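PDB 1W07: peroxisomal acyl-coenzyme A oxidase 1 from Arabidopsis thaliana, which catalyses the FAD-dependent desaturation of long- and medium-chain acyl-CoAs to 2-trans-enoyl-CoAs in peroxisomal beta-oxidation, passing the electrons to oxygen to give hydrogen peroxide. Local coordinates for residues D20-W25 / H30-S35; L56-L61 / V222-T227; G200-I205 / G265-S270; H526-V531 / H565-D570. The protein carries 1 engineered substitution. All blocks are in the same frame, centred on the assembly; numbering follows the deposited sequence.

Interaction 1: residues D20-W25 / H30-S35; sequences DMKIVW and HAFEVS
F32 meets K22 and I23 where helix 29-43 follows helix 18-26 after a short turn. Its CB already touches the other helix, 3.9 Å from CD1 of I23. The same methyl group lies 3.7 Å from F32 CG and also 3.7 Å from F32 CD2, so it packs on the root of the ring. The I23 and F32 side chains cross at about a right angle. At the ring's other ortho carbon, CD1 of F32 comes within 4.1 Å of the carbonyl O of K22. Further out, CE1 of F32 is 3.9 Å from K22 CB and 4.0 Å from K22 CD. CZ ends 4.2 Å from K22 CD. With CG of F32 opposite its own backbone N (chi1 170°), the ring is carried across the gap to these aliphatic carbons. The extended K22 chain then runs on past the ring, and its NZ forms a salt bridge with E19. No hydrogen bond joins the two segments, and the contact is apolar.

The two helices are consecutive in the N-terminal region. M21 and V24 pack on helix 548-566. V34 faces helix 83-93, and W25 packs against helix 278-309 and makes a cation-pi contact with R345.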
# COMPACT_ATOMS: atom_id res chain seq x y z
N ASP B 20 -20.24 26.83 -1.52
CA ASP B 20 -19.25 27.77 -0.98
C ASP B 20 -17.96 27.02 -0.62
O ASP B 20 -16.86 27.55 -0.79
CB ASP B 20 -19.79 28.47 0.26
CG ASP B 20 -20.86 29.49 -0.08
OD1 ASP B 20 -20.51 30.51 -0.71
OD2 ASP B 20 -22.04 29.26 0.27
N MET B 21 -18.10 25.80 -0.12
CA MET B 21 -16.92 25.00 0.21
C MET B 21 -16.15 24.67 -1.07
O MET B 21 -14.94 24.52 -1.04
CB MET B 21 -17.32 23.70 0.91
CG MET B 21 -16.12 22.93 1.46
SD MET B 21 -15.22 23.87 2.72
CE MET B 21 -16.05 23.31 4.22
N LYS B 22 -16.87 24.54 -2.19
CA LYS B 22 -16.23 24.23 -3.47
C LYS B 22 -15.25 25.33 -3.85
O LYS B 22 -14.19 25.06 -4.41
CB LYS B 22 -17.27 24.10 -4.60
CG LYS B 22 -18.09 22.82 -4.54
CD LYS B 22 -19.07 22.72 -5.72
CE LYS B 22 -19.75 21.35 -5.74
NZ LYS B 22 -20.74 21.23 -6.85
N ILE B 23 -15.60 26.58 -3.55
CA ILE B 23 -14.73 27.72 -3.85
C ILE B 23 -13.48 27.68 -2.97
O ILE B 23 -12.39 28.03 -3.42
CB ILE B 23 -15.47 29.05 -3.61
CG1 ILE B 23 -16.74 29.09 -4.47
CG2 ILE B 23 -14.54 30.22 -3.92
CD1 ILE B 23 -16.49 28.91 -5.95
N VAL B 24 -13.65 27.27 -1.73
CA VAL B 24 -12.53 27.17 -0.80
C VAL B 24 -11.50 26.17 -1.35
O VAL B 24 -10.30 26.45 -1.38
CB VAL B 24 -12.99 26.66 0.60
CG1 VAL B 24 -11.79 26.43 1.49
CG2 VAL B 24 -13.96 27.66 1.23
N TRP B 25 -11.99 25.01 -1.79
CA TRP B 25 -11.12 23.96 -2.32
C TRP B 25 -10.37 24.40 -3.58
O TRP B 25 -9.18 24.11 -3.73
CB TRP B 25 -11.94 22.68 -2.60
CG TRP B 25 -11.11 21.52 -3.10
CD1 TRP B 25 -10.96 21.09 -4.39
CD2 TRP B 25 -10.27 20.67 -2.29
NE1 TRP B 25 -10.08 20.03 -4.43
CE2 TRP B 25 -9.64 19.76 -3.16
CE3 TRP B 25 -10.00 20.60 -0.92
CZ2 TRP B 25 -8.74 18.78 -2.70
CZ3 TRP B 25 -9.11 19.64 -0.46
CH2 TRP B 25 -8.49 18.74 -1.36
N HIS B 30 -12.39 32.08 -9.76
CA HIS B 30 -11.82 31.99 -11.09
C HIS B 30 -11.27 30.58 -11.30
O HIS B 30 -11.55 29.94 -12.31
CB HIS B 30 -10.68 33.00 -11.26
CG HIS B 30 -9.92 32.83 -12.54
ND1 HIS B 30 -10.46 33.10 -13.77
CD2 HIS B 30 -8.66 32.40 -12.76
CE1 HIS B 30 -9.56 32.84 -14.71
NE2 HIS B 30 -8.46 32.41 -14.13
N ALA B 31 -10.48 30.11 -10.34
CA ALA B 31 -9.90 28.79 -10.44
C ALA B 31 -11.02 27.76 -10.55
O ALA B 31 -11.00 26.89 -11.42
CB ALA B 31 -9.01 28.51 -9.22
N PHE B 32 -12.02 27.88 -9.68
CA PHE B 32 -13.14 26.95 -9.67
C PHE B 32 -13.86 26.91 -11.01
O PHE B 32 -14.16 25.83 -11.53
CB PHE B 32 -14.15 27.34 -8.59
CG PHE B 32 -15.44 26.57 -8.67
CD1 PHE B 32 -15.50 25.23 -8.28
CD2 PHE B 32 -16.58 27.17 -9.18
CE1 PHE B 32 -16.69 24.50 -8.40
CE2 PHE B 32 -17.77 26.46 -9.31
CZ PHE B 32 -17.83 25.12 -8.92
N GLU B 33 -14.16 28.09 -11.55
CA GLU B 33 -14.87 28.22 -12.82
C GLU B 33 -14.12 27.61 -14.00
O GLU B 33 -14.69 26.88 -14.80
CB GLU B 33 -15.17 29.70 -13.11
CG GLU B 33 -16.27 30.29 -12.25
CD GLU B 33 -16.63 31.70 -12.65
OE1 GLU B 33 -17.61 32.25 -12.08
OE2 GLU B 33 -15.93 32.28 -13.51
N VAL B 34 -12.84 27.92 -14.10
CA VAL B 34 -12.03 27.41 -15.19
C VAL B 34 -11.90 25.89 -15.09
O VAL B 34 -11.95 25.17 -16.09
CB VAL B 34 -10.62 28.05 -15.20
CG1 VAL B 34 -9.81 27.50 -16.34
CG2 VAL B 34 -10.75 29.56 -15.33
N SER B 35 -11.73 25.39 -13.88
CA SER B 35 -11.57 23.96 -13.69
C SER B 35 -12.88 23.22 -13.97
O SER B 35 -12.89 22.15 -14.59
CB SER B 35 -11.11 23.67 -12.26
OG SER B 35 -10.87 22.30 -12.09

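Interaction 2: residues L56-L61 / V222-T227; sequences LSRKEL and VGDIGT
The guanidinium of R58 and the carboxylate of D224 meet end-on, with their planes 57° apart. D224 OD1 lies at the guanidinium edge, in its plane, and takes a nearly straight bond of 2.9 Å from R58 NH1. R58 NH2 reaches D224 OD2 at 3.1 Å, on the syn side but tilted from the carboxylate plane. The result is a two-nitrogen salt bridge. On the carboxylate, R58 NH1 stands over one face at OD1. The backbone N of G226 reaches the same oxygen from the opposite face, at 2.7 Å. Two donors grip OD1 and help fix the group's rotation.

R58 bends at chi2 (83°), and its CD passes 4.0 Å from T227 OG1. D636 of the second subunit completes the network: it pairs with R58 NH1 and bonds T227 OG1. R58 NE donates to N235 O, so this buried arginine has partners at all three nitrogens.

D224 forms an Asx turn at the end of strand 220-224, while S57 and E60 form a capping box at the start of helix 58-78. The salt bridge links this strand end to that helix start, joining N-terminal helices to the middle beta domain of the acyl-CoA dehydrogenase fold at the dimer interface.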
# COMPACT_ATOMS: atom_id res chain seq x y z
N LEU B 56 -6.60 -2.72 -21.92
CA LEU B 56 -5.72 -2.50 -23.07
C LEU B 56 -4.34 -3.12 -22.87
O LEU B 56 -3.87 -3.20 -21.74
CB LEU B 56 -5.57 -0.99 -23.33
CG LEU B 56 -6.85 -0.19 -23.66
CD1 LEU B 56 -6.55 1.30 -23.57
CD2 LEU B 56 -7.39 -0.57 -25.05
N SER B 57 -3.71 -3.59 -23.95
CA SER B 57 -2.37 -4.16 -23.83
C SER B 57 -1.42 -2.98 -23.72
O SER B 57 -1.83 -1.83 -23.93
CB SER B 57 -2.01 -4.98 -25.08
OG SER B 57 -1.97 -4.15 -26.25
N ARG B 58 -0.16 -3.24 -23.37
CA ARG B 58 0.84 -2.18 -23.26
C ARG B 58 0.83 -1.36 -24.54
O ARG B 58 0.69 -0.14 -24.52
CB ARG B 58 2.24 -2.77 -23.04
CG ARG B 58 3.34 -1.72 -22.75
CD ARG B 58 3.37 -1.31 -21.28
NE ARG B 58 3.95 0.02 -21.05
CZ ARG B 58 5.25 0.32 -21.00
NH1 ARG B 58 6.20 -0.60 -21.16
NH2 ARG B 58 5.61 1.59 -20.80
N LYS B 59 0.99 -2.04 -25.68
CA LYS B 59 1.00 -1.33 -26.96
C LYS B 59 -0.23 -0.48 -27.22
O LYS B 59 -0.11 0.69 -27.59
CB LYS B 59 1.19 -2.32 -28.12
CG LYS B 59 2.61 -2.86 -28.26
CD LYS B 59 2.69 -3.89 -29.37
CE LYS B 59 4.10 -4.44 -29.53
NZ LYS B 59 4.19 -5.49 -30.58
N GLU B 60 -1.41 -1.06 -27.04
CA GLU B 60 -2.66 -0.31 -27.27
C GLU B 60 -2.78 0.87 -26.30
O GLU B 60 -3.28 1.93 -26.68
CB GLU B 60 -3.88 -1.22 -27.10
CG GLU B 60 -3.83 -2.48 -27.95
CD GLU B 60 -4.95 -3.45 -27.62
OE1 GLU B 60 -5.24 -3.65 -26.42
OE2 GLU B 60 -5.51 -4.03 -28.57
N LEU B 61 -2.33 0.68 -25.06
CA LEU B 61 -2.40 1.74 -24.05
C LEU B 61 -1.47 2.89 -24.43
O LEU B 61 -1.81 4.07 -24.28
CB LEU B 61 -2.00 1.18 -22.68
CG LEU B 61 -1.99 2.18 -21.52
CD1 LEU B 61 -3.41 2.61 -21.18
CD2 LEU B 61 -1.32 1.56 -20.31
N VAL B 222 18.43 3.77 -27.11
CA VAL B 222 17.28 4.18 -26.30
C VAL B 222 16.13 3.18 -26.37
O VAL B 222 15.94 2.49 -27.37
CB VAL B 222 16.78 5.59 -26.75
CG1 VAL B 222 16.32 5.56 -28.21
CG2 VAL B 222 15.65 6.06 -25.84
N GLY B 223 15.36 3.10 -25.29
CA GLY B 223 14.24 2.18 -25.25
C GLY B 223 13.44 2.35 -23.98
O GLY B 223 13.75 3.22 -23.16
N ASP B 224 12.40 1.53 -23.82
CA ASP B 224 11.52 1.56 -22.66
C ASP B 224 12.06 0.62 -21.59
O ASP B 224 12.57 -0.46 -21.90
CB ASP B 224 10.10 1.16 -23.10
CG ASP B 224 9.09 1.22 -21.97
OD1 ASP B 224 8.96 0.22 -21.24
OD2 ASP B 224 8.44 2.28 -21.81
N ILE B 225 11.93 1.00 -20.32
CA ILE B 225 12.46 0.18 -19.24
C ILE B 225 11.56 -0.96 -18.77
O ILE B 225 11.98 -1.78 -17.95
CB ILE B 225 12.81 1.03 -18.01
CG1 ILE B 225 11.55 1.70 -17.45
CG2 ILE B 225 13.85 2.07 -18.38
CD1 ILE B 225 11.79 2.38 -16.11
N GLY B 226 10.34 -1.02 -19.28
CA GLY B 226 9.47 -2.12 -18.88
C GLY B 226 8.18 -1.75 -18.17
O GLY B 226 7.93 -0.60 -17.82
N THR B 227 7.35 -2.77 -17.95
CA THR B 227 6.05 -2.60 -17.31
C THR B 227 6.20 -2.25 -15.83
O THR B 227 7.04 -2.81 -15.12
CB THR B 227 5.18 -3.87 -17.48
OG1 THR B 227 4.96 -4.09 -18.87
CG2 THR B 227 3.82 -3.69 -16.79

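Interaction 3: residues G200-I205 / G265-S270; sequences GIHGFI and GEYVPS
H202 and Y267 approach from opposite directions and meet at the ends of their rings. NE2 of H202 is hydrogen-bonded to OH of Y267 at 3.0 Å, and either could be the donor. The bond is bent (137°). This is the tight part of the contact. The hydroxyl lies in the plane of the imidazole, at its edge, and NE2 in turn lies near the plane of the phenol ring. The two rings are steeply turned, with planes 80° apart and centroids 5.5 Å apart. Beside the bond, CE1 of H202 sits 3.4 Å from OH of Y267, and CE1 of Y267 lies 3.6 Å from NE2 of H202.

The imidazole is held at both nitrogens. Its ND1 donates to the backbone O of G200 at 3.1 Å. That donor stands above the carbonyl plane, yet the oxygen lies in the ring plane. This second bond steadies the rotation of the ring. The Y267 hydroxyl is also hydrogen-bonded to OG of S259, and its ring stacks on Y199. L192 packs against both H202 and Y267.

The other side is loose. The contact buries just 76 Å² in all. Around Y267 in the chain, E266, V268 and P269 are exposed, and the two touching residues are themselves partly exposed.

Strand 267-269 pairs antiparallel with strand 259-261 in a small beta hairpin. Y267 reaches from it to strand 197-207 of the larger mixed sheet. The contact therefore fastens a surface hairpin to the beta domain of the acyl-CoA dehydrogenase fold.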
# COMPACT_ATOMS: atom_id res chain seq x y z
N GLY B 200 31.85 18.67 -12.05
CA GLY B 200 30.53 18.37 -11.53
C GLY B 200 29.42 18.17 -12.56
O GLY B 200 29.64 18.26 -13.77
N ILE B 201 28.22 17.93 -12.05
CA ILE B 201 27.05 17.68 -12.88
C ILE B 201 26.49 18.94 -13.53
O ILE B 201 26.21 19.93 -12.86
CB ILE B 201 25.92 17.03 -12.04
CG1 ILE B 201 26.47 15.83 -11.25
CG2 ILE B 201 24.77 16.63 -12.94
CD1 ILE B 201 27.03 14.73 -12.11
N HIS B 202 26.31 18.87 -14.85
CA HIS B 202 25.76 19.97 -15.63
C HIS B 202 24.73 19.44 -16.61
O HIS B 202 24.68 18.24 -16.89
CB HIS B 202 26.87 20.70 -16.40
CG HIS B 202 27.72 21.59 -15.55
ND1 HIS B 202 28.69 21.10 -14.70
CD2 HIS B 202 27.71 22.93 -15.38
CE1 HIS B 202 29.24 22.11 -14.04
NE2 HIS B 202 28.66 23.23 -14.43
N GLY B 203 23.92 20.35 -17.15
CA GLY B 203 22.90 19.97 -18.11
C GLY B 203 23.32 20.25 -19.55
O GLY B 203 23.86 21.32 -19.85
N PHE B 204 23.06 19.29 -20.43
CA PHE B 204 23.41 19.39 -21.84
C PHE B 204 22.22 18.96 -22.72
O PHE B 204 21.56 17.96 -22.44
CB PHE B 204 24.60 18.46 -22.14
CG PHE B 204 25.83 18.76 -21.32
CD1 PHE B 204 26.87 19.51 -21.85
CD2 PHE B 204 25.93 18.30 -20.00
CE1 PHE B 204 28.01 19.80 -21.09
CE2 PHE B 204 27.06 18.58 -19.23
CZ PHE B 204 28.11 19.33 -19.78
N ILE B 205 21.96 19.72 -23.77
CA ILE B 205 20.87 19.38 -24.69
C ILE B 205 21.41 18.40 -25.71
O ILE B 205 22.45 18.64 -26.33
CB ILE B 205 20.34 20.63 -25.43
CG1 ILE B 205 19.67 21.57 -24.42
CG2 ILE B 205 19.35 20.22 -26.54
CD1 ILE B 205 19.22 22.89 -25.01
N GLY B 265 38.06 25.78 -23.95
CA GLY B 265 37.84 24.81 -22.89
C GLY B 265 38.01 25.32 -21.47
O GLY B 265 38.25 24.53 -20.55
N GLU B 266 37.88 26.62 -21.28
CA GLU B 266 38.01 27.21 -19.96
C GLU B 266 36.66 27.23 -19.25
O GLU B 266 35.66 27.70 -19.80
CB GLU B 266 38.54 28.64 -20.06
CG GLU B 266 39.99 28.74 -20.52
CD GLU B 266 40.94 28.06 -19.55
OE1 GLU B 266 40.83 28.32 -18.34
OE2 GLU B 266 41.80 27.28 -20.01
N TYR B 267 36.63 26.71 -18.03
CA TYR B 267 35.41 26.69 -17.24
C TYR B 267 35.33 28.02 -16.52
O TYR B 267 36.16 28.32 -15.65
CB TYR B 267 35.45 25.56 -16.20
CG TYR B 267 34.16 25.44 -15.40
CD1 TYR B 267 33.04 24.82 -15.94
CD2 TYR B 267 34.06 25.99 -14.12
CE1 TYR B 267 31.85 24.73 -15.22
CE2 TYR B 267 32.87 25.91 -13.39
CZ TYR B 267 31.77 25.27 -13.95
OH TYR B 267 30.58 25.17 -13.25
N VAL B 268 34.33 28.83 -16.86
CA VAL B 268 34.17 30.14 -16.23
C VAL B 268 32.75 30.38 -15.69
O VAL B 268 31.80 30.48 -16.46
CB VAL B 268 34.51 31.27 -17.23
CG1 VAL B 268 34.63 32.59 -16.48
CG2 VAL B 268 35.80 30.94 -17.97
N PRO B 269 32.61 30.48 -14.36
CA PRO B 269 31.30 30.73 -13.74
C PRO B 269 30.74 32.07 -14.21
O PRO B 269 31.48 33.03 -14.37
CB PRO B 269 31.62 30.73 -12.25
CG PRO B 269 32.77 29.78 -12.16
CD PRO B 269 33.62 30.20 -13.33
N SER B 270 29.43 32.13 -14.43
CA SER B 270 28.79 33.36 -14.89
C SER B 270 28.62 34.35 -13.74
O SER B 270 29.01 34.07 -12.61
CB SER B 270 27.41 33.05 -15.47
OG SER B 270 26.52 32.63 -14.45

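Interaction 4: residues H526-V531 / H565-D570; sequences HCQLIV and HKHLGD
The amide of Q528, which meets the ring of H567 obliquely, is gripped at OE1 by a hydrogen bond from NH1 of R490. This places NE2 of Q528 3.2 Å from NE2 of H567. The amide also comes close to the neighbouring ring carbon: Q528 NE2 is 3.6 Å from H567 CD2, and Q528 OE1 is 3.7 Å from that carbon. The amide and ring planes are 55° apart, so the groups are not stacked flat on each other. On one face of the imidazole, CG of K566 packs 4.1 Å above the plane, offset toward the rim.

The backbones stay far apart, with 10.8 Å between CA of Q528 and CA of H567. The glutamine spans much of this gap because its chain is extended beyond CG (chi2 173°). H567 itself sits at the break between helix 548-566 and helix 568-572, in the N-cap position of the second. Its carbonyl O accepts from the backbone N of D570 at 2.8 Å.

R490, on helix 480-503 outside both segments, ties the two sides together. Besides holding Q528 OE1, R490 pairs its own NH2 with D570 OD2 in a salt bridge and touches the H567 side chain. Close by, H565 and L568 pack on the second subunit.

The chemistry is that of a small polar junction between helices. The arginine orients the glutamine amide through its oxygen. Its positive charge beside the imidazole would probably disfavour protonation of H567, although the nearby carboxylate of D570 may offset part of this effect.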
# COMPACT_ATOMS: atom_id res chain seq x y z
N HIS B 526 8.62 18.16 13.01
CA HIS B 526 8.73 19.55 12.61
C HIS B 526 7.79 19.83 11.44
O HIS B 526 7.04 20.80 11.46
CB HIS B 526 10.17 19.86 12.20
CG HIS B 526 10.34 21.25 11.66
ND1 HIS B 526 10.27 22.37 12.46
CD2 HIS B 526 10.61 21.69 10.41
CE1 HIS B 526 10.48 23.45 11.72
NE2 HIS B 526 10.70 23.06 10.47
N CYS B 527 7.83 18.98 10.42
CA CYS B 527 6.96 19.15 9.25
C CYS B 527 5.48 19.09 9.62
O CYS B 527 4.67 19.81 9.02
CB CYS B 527 7.25 18.07 8.21
SG CYS B 527 8.90 18.20 7.54
N GLN B 528 5.12 18.24 10.58
CA GLN B 528 3.71 18.13 10.99
C GLN B 528 3.28 19.41 11.67
O GLN B 528 2.15 19.88 11.47
CB GLN B 528 3.52 16.92 11.93
CG GLN B 528 3.71 15.57 11.22
CD GLN B 528 3.69 14.38 12.17
OE1 GLN B 528 4.03 14.50 13.35
NE2 GLN B 528 3.35 13.21 11.63
N LEU B 529 4.16 19.98 12.48
CA LEU B 529 3.86 21.24 13.17
C LEU B 529 3.54 22.29 12.10
O LEU B 529 2.58 23.04 12.24
CB LEU B 529 5.07 21.70 13.98
CG LEU B 529 5.09 23.16 14.44
CD1 LEU B 529 3.92 23.46 15.39
CD2 LEU B 529 6.42 23.43 15.12
N ILE B 530 4.35 22.34 11.04
CA ILE B 530 4.12 23.30 9.97
C ILE B 530 2.72 23.13 9.35
O ILE B 530 1.99 24.11 9.14
CB ILE B 530 5.20 23.14 8.87
CG1 ILE B 530 6.58 23.54 9.43
CG2 ILE B 530 4.85 23.97 7.65
CD1 ILE B 530 7.75 23.35 8.45
N VAL B 531 2.33 21.89 9.06
CA VAL B 531 1.02 21.63 8.46
C VAL B 531 -0.08 22.08 9.43
O VAL B 531 -1.04 22.75 9.05
CB VAL B 531 0.85 20.12 8.12
CG1 VAL B 531 -0.50 19.88 7.47
CG2 VAL B 531 1.97 19.66 7.17
N HIS B 565 -2.57 11.76 18.83
CA HIS B 565 -2.86 10.40 19.27
C HIS B 565 -1.92 9.39 18.61
O HIS B 565 -1.36 8.52 19.29
CB HIS B 565 -4.32 10.06 18.97
CG HIS B 565 -4.72 8.68 19.38
ND1 HIS B 565 -4.48 7.57 18.59
CD2 HIS B 565 -5.34 8.22 20.49
CE1 HIS B 565 -4.94 6.49 19.20
NE2 HIS B 565 -5.47 6.86 20.36
N LYS B 566 -1.74 9.51 17.30
CA LYS B 566 -0.87 8.60 16.57
C LYS B 566 0.58 8.65 17.05
O LYS B 566 1.27 7.63 17.08
CB LYS B 566 -0.94 8.93 15.07
CG LYS B 566 -0.03 8.06 14.20
CD LYS B 566 -0.24 8.39 12.72
CE LYS B 566 0.74 7.65 11.81
NZ LYS B 566 0.70 6.18 12.01
N HIS B 567 1.04 9.83 17.45
CA HIS B 567 2.41 10.00 17.93
C HIS B 567 2.41 10.36 19.41
O HIS B 567 3.30 11.05 19.89
CB HIS B 567 3.10 11.12 17.15
CG HIS B 567 3.26 10.81 15.69
ND1 HIS B 567 4.13 9.85 15.22
CD2 HIS B 567 2.64 11.33 14.60
CE1 HIS B 567 4.04 9.78 13.90
NE2 HIS B 567 3.14 10.67 13.50
N LEU B 568 1.40 9.87 20.13
CA LEU B 568 1.23 10.12 21.55
C LEU B 568 2.55 10.03 22.33
O LEU B 568 2.85 10.90 23.15
CB LEU B 568 0.20 9.14 22.14
CG LEU B 568 -0.15 9.30 23.63
CD1 LEU B 568 -0.76 10.68 23.85
CD2 LEU B 568 -1.13 8.22 24.09
N GLY B 569 3.33 8.99 22.07
CA GLY B 569 4.60 8.80 22.74
C GLY B 569 5.50 10.03 22.70
O GLY B 569 6.17 10.34 23.68
N ASP B 570 5.51 10.73 21.56
CA ASP B 570 6.33 11.94 21.41
C ASP B 570 5.88 13.07 22.35
O ASP B 570 6.70 13.76 22.94
CB ASP B 570 6.27 12.48 19.97
CG ASP B 570 6.87 11.53 18.94
OD1 ASP B 570 7.57 10.57 19.31
OD2 ASP B 570 6.65 11.78 17.73

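In the fold
Along the chain, interaction 1 comes first, within the N-terminal helical region. Interactions 2 and 3 then cross, as their segments alternate, and interaction 4 closes the series in the C-terminal helices. The centres lie about 30 to 45 Å apart, and no two contacts touch. Helices 29-43 and 58-78 follow each other and lead from interaction 1 to interaction 2. Strands 197-207 and 220-224, also consecutive, connect interactions 3 and 2. Interactions 2 and 4 lie on opposite sides of the chain's centre, yet both reach the second subunit. Interaction 2 joins the N-terminal helices to the beta domain at the dimer interface. Interaction 3 holds a surface hairpin to that domain. Interactions 1 and 4 are packing within helical regions.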